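Local coordinates for protein dipeptidase (Streptococcus thermophilus, PDB 3PEB) that is the N-terminal, creatinase/prolidase-type domain of a peptidase M24B family dipeptidase that probably hydrolyses peptides with the help of manganese, at residues I97-A102 and E120-N125. Sequence-based numbering, arbitrary orientation.
With EDO (1,2-ethanediol), chain J.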
ATOM      1  N   ILE A  97       0.308   2.870  13.677  1.00 36.35           N
ATOM      2  CA  ILE A  97       1.476   2.023  13.483  1.00 35.16           C
ATOM      3  C   ILE A  97       2.661   2.921  13.709  1.00 34.74           C
ATOM      4  O   ILE A  97       2.834   3.881  12.972  1.00 35.24           O
ATOM      5  CB  ILE A  97       1.498   1.454  12.063  1.00 33.93           C
ATOM      6  CG1 ILE A  97       0.253   0.605  11.800  1.00 36.50           C
ATOM      7  CG2 ILE A  97       2.751   0.625  11.793  1.00 32.11           C
ATOM      8  CD1 ILE A  97      -0.322   0.891  10.503  1.00 37.51           C
ATOM      9  N   PRO A  98       3.485   2.626  14.721  1.00 34.97           N
ATOM     10  CA  PRO A  98       4.573   3.537  15.040  1.00 35.18           C
ATOM     11  C   PRO A  98       5.559   3.860  13.918  1.00 33.34           C
ATOM     12  O   PRO A  98       5.970   5.011  13.789  1.00 32.26           O
ATOM     13  CB  PRO A  98       5.283   2.840  16.190  1.00 36.50           C
ATOM     14  CG  PRO A  98       4.209   2.082  16.874  1.00 37.84           C
ATOM     15  CD  PRO A  98       3.295   1.611  15.775  1.00 36.42           C
ATOM     16  N   ILE A  99       5.949   2.863  13.130  1.00 31.79           N
ATOM     17  CA  ILE A  99       6.857   3.078  12.015  1.00 30.07           C
ATOM     18  C   ILE A  99       6.253   2.504  10.742  1.00 28.43           C
ATOM     19  O   ILE A  99       5.901   1.308  10.685  1.00 26.92           O
ATOM     20  CB  ILE A  99       8.233   2.442  12.266  1.00 30.84           C
ATOM     21  CG1 ILE A  99       8.858   2.973  13.564  1.00 34.22           C
ATOM     22  CG2 ILE A  99       9.136   2.684  11.066  1.00 29.70           C
ATOM     23  CD1 ILE A  99      10.116   2.268  13.998  1.00 36.16           C
ATOM     24  N   ILE A 100       6.103   3.358   9.727  1.00 26.60           N
ATOM     25  CA  ILE A 100       5.492   2.968   8.471  1.00 25.57           C
ATOM     26  C   ILE A 100       6.471   3.190   7.341  1.00 24.94           C
ATOM     27  O   ILE A 100       7.050   4.281   7.234  1.00 25.76           O
ATOM     28  CB  ILE A 100       4.215   3.777   8.206  1.00 25.57           C
ATOM     29  CG1 ILE A 100       3.206   3.549   9.331  1.00 28.10           C
ATOM     30  CG2 ILE A 100       3.598   3.434   6.834  1.00 24.62           C
ATOM     31  CD1 ILE A 100       2.003   4.460   9.275  1.00 28.31           C
ATOM     32  N   TYR A 101       6.652   2.179   6.482  1.00 24.00           N
ATOM     33  CA  TYR A 101       7.529   2.324   5.327  1.00 24.09           C
ATOM     34  C   TYR A 101       6.711   2.722   4.093  1.00 23.52           C
ATOM     35  O   TYR A 101       5.648   2.188   3.865  1.00 24.08           O
ATOM     36  CB  TYR A 101       8.350   1.053   5.059  1.00 24.43           C
ATOM     37  CG  TYR A 101       9.617   1.033   5.877  1.00 26.22           C
ATOM     38  CD1 TYR A 101       9.600   0.613   7.202  1.00 27.24           C
ATOM     39  CD2 TYR A 101      10.822   1.494   5.341  1.00 27.15           C
ATOM     40  CE1 TYR A 101      10.754   0.636   7.968  1.00 29.51           C
ATOM     41  CE2 TYR A 101      11.975   1.517   6.084  1.00 28.29           C
ATOM     42  CZ  TYR A 101      11.941   1.084   7.407  1.00 29.05           C
ATOM     43  OH  TYR A 101      13.078   1.120   8.152  1.00 29.74           O
ATOM     44  N   ALA A 102       7.242   3.648   3.297  1.00 23.56           N
ATOM     45  CA  ALA A 102       6.582   4.092   2.071  1.00 22.95           C
ATOM     46  C   ALA A 102       7.632   4.432   1.025  1.00 23.31           C
ATOM     47  O   ALA A 102       8.821   4.604   1.341  1.00 24.28           O
ATOM     48  CB  ALA A 102       5.640   5.294   2.348  1.00 23.09           C
ATOM     49  N   GLU A 120      -1.287   7.512  11.960  1.00 37.58           N
ATOM     50  CA  GLU A 120      -0.531   8.049  13.071  1.00 41.24           C
ATOM     51  C   GLU A 120       0.745   7.221  13.150  1.00 40.41           C
ATOM     52  O   GLU A 120       0.699   6.003  13.473  1.00 41.87           O
ATOM     53  CB  GLU A 120      -1.322   7.905  14.377  1.00 42.99           C
ATOM     54  CG  GLU A 120      -0.617   8.467  15.625  1.00 49.26           C
ATOM     55  CD  GLU A 120      -0.651   9.992  15.715  1.00 55.39           C
ATOM     56  OE1 GLU A 120      -1.248  10.659  14.829  1.00 58.66           O
ATOM     57  OE2 GLU A 120      -0.078  10.519  16.694  1.00 62.53           O
ATOM     58  N   GLY A 121       1.855   7.857  12.810  1.00 39.37           N
ATOM     59  CA  GLY A 121       3.170   7.264  12.968  1.00 38.83           C
ATOM     60  C   GLY A 121       4.228   7.946  12.126  1.00 38.21           C
ATOM     61  O   GLY A 121       3.946   8.902  11.392  1.00 39.03           O
ATOM     62  N   ARG A 122       5.440   7.422  12.237  1.00 36.93           N
ATOM     63  CA  ARG A 122       6.623   7.950  11.599  1.00 37.07           C
ATOM     64  C   ARG A 122       6.874   7.198  10.308  1.00 33.92           C
ATOM     65  O   ARG A 122       6.859   5.956  10.289  1.00 31.80           O
ATOM     66  CB  ARG A 122       7.833   7.748  12.525  1.00 39.29           C
ATOM     67  CG  ARG A 122       9.111   8.285  11.931  1.00 44.59           C
ATOM     68  CD  ARG A 122      10.243   8.307  12.928  1.00 50.88           C
ATOM     69  NE  ARG A 122      10.993   7.051  12.925  1.00 53.79           N
ATOM     70  CZ  ARG A 122      11.050   6.185  13.933  1.00 57.32           C
ATOM     71  NH1 ARG A 122      10.392   6.401  15.071  1.00 60.28           N
ATOM     72  NH2 ARG A 122      11.788   5.088  13.804  1.00 58.52           N
ATOM     73  N   PHE A 123       7.140   7.936   9.238  1.00 31.48           N
ATOM     74  CA  PHE A 123       7.384   7.318   7.959  1.00 29.58           C
ATOM     75  C   PHE A 123       8.882   7.198   7.664  1.00 29.91           C
ATOM     76  O   PHE A 123       9.682   8.114   7.932  1.00 30.63           O
ATOM     77  CB  PHE A 123       6.703   8.099   6.838  1.00 29.57           C
ATOM     78  CG  PHE A 123       5.213   7.904   6.765  1.00 28.98           C
ATOM     79  CD1 PHE A 123       4.363   8.561   7.639  1.00 31.78           C
ATOM     80  CD2 PHE A 123       4.669   7.118   5.771  1.00 30.38           C
ATOM     81  CE1 PHE A 123       2.978   8.395   7.541  1.00 31.35           C
ATOM     82  CE2 PHE A 123       3.277   6.945   5.660  1.00 29.98           C
ATOM     83  CZ  PHE A 123       2.444   7.575   6.553  1.00 31.41           C
ATOM     84  N   GLU A 124       9.236   6.072   7.065  1.00 28.14           N
ATOM     85  CA  GLU A 124      10.591   5.755   6.640  1.00 29.34           C
ATOM     86  C   GLU A 124      10.546   5.298   5.198  1.00 28.14           C
ATOM     87  O   GLU A 124       9.494   4.908   4.709  1.00 27.62           O
ATOM     88  CB  GLU A 124      11.199   4.643   7.492  1.00 30.51           C
ATOM     89  CG  GLU A 124      11.405   4.995   8.977  1.00 33.83           C
ATOM     90  CD  GLU A 124      12.492   6.028   9.227  1.00 41.52           C
ATOM     91  OE1 GLU A 124      13.283   6.335   8.300  1.00 43.88           O
ATOM     92  OE2 GLU A 124      12.554   6.539  10.374  1.00 45.34           O
ATOM     93  N   ASN A 125      11.693   5.354   4.526  1.00 28.44           N
ATOM     94  CA  ASN A 125      11.780   5.139   3.078  1.00 28.37           C
ATOM     95  C   ASN A 125      11.997   3.655   2.688  1.00 27.58           C
ATOM     96  O   ASN A 125      12.994   3.063   3.045  1.00 28.44           O
ATOM     97  CB  ASN A 125      12.935   5.954   2.518  1.00 29.59           C
ATOM     98  CG  ASN A 125      12.931   6.038   1.017  1.00 30.30           C
ATOM     99  OD1 ASN A 125      11.983   5.605   0.350  1.00 26.22           O
ATOM    100  ND2 ASN A 125      13.984   6.674   0.465  1.00 31.34           N
TER
HETATM  101  C1  EDO J 143       7.433  12.191   9.269  1.00 66.01           C
HETATM  102  O1  EDO J 143       7.246  10.779   9.380  1.00 60.79           O
HETATM  103  C2  EDO J 143       6.224  12.875   9.897  1.00 66.45           C
HETATM  104  O2  EDO J 143       5.255  11.893  10.312  1.00 67.01           O
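Ile100 N donates to Arg122 O at 2.8 Å, and Glu124 N donates back to Ile100 O at the same length. This is the parallel ladder of a beta-alpha-beta unit, in which strand 96-102 leads through helix 109-118 to strand 122-125. The second strand is outermost in the mixed sheet of this creatinase/prolidase N-terminal domain. Further rungs run from Arg122 N to Pro98 O and from Ala102 N to Glu124 O. Both segments bend as they enter the ladder, at Pro98-Ile99 and at Gly121. Gly121 CA sets a C-H against Ile97 O, 3.4 Å away.

On one face of the sheet, Arg122 and Ile99 lie side by side. CG1 of Ile99 sits over a face of the guanidinium, and its CD1 reaches Arg122 NH2 at 3.3 Å. Arg122 bends at chi3 (89°), which places NE facing Glu124. Arg122 NE points in the guanidinium plane at the anti lone pair of Glu124 OE2, 3.0 Å away, in a nearly straight salt bridge (175°). Glu124 CB lies over the Tyr101 ring, 3.7 Å from the centroid, in a CH-pi contact. Phe13 meets Tyr101 edge-to-face.

The other face carries Ile100, Ala102 and Phe123. Ile100 CB lies over one face of the Phe123 ring, while Ala102 CB meets the ring edge. Ile23 of strand 21-24 and Phe112 of the connecting helix also pack on Phe123. Asn125 OD1 accepts the backbone N of Thr127, at the turn into the last helix, and that of Phe104. On the outer edge, Phe123 N donates to O1 of a 1,2-ethanediol, probably from the crystallisation liquor, at 2.8 Å and 177°.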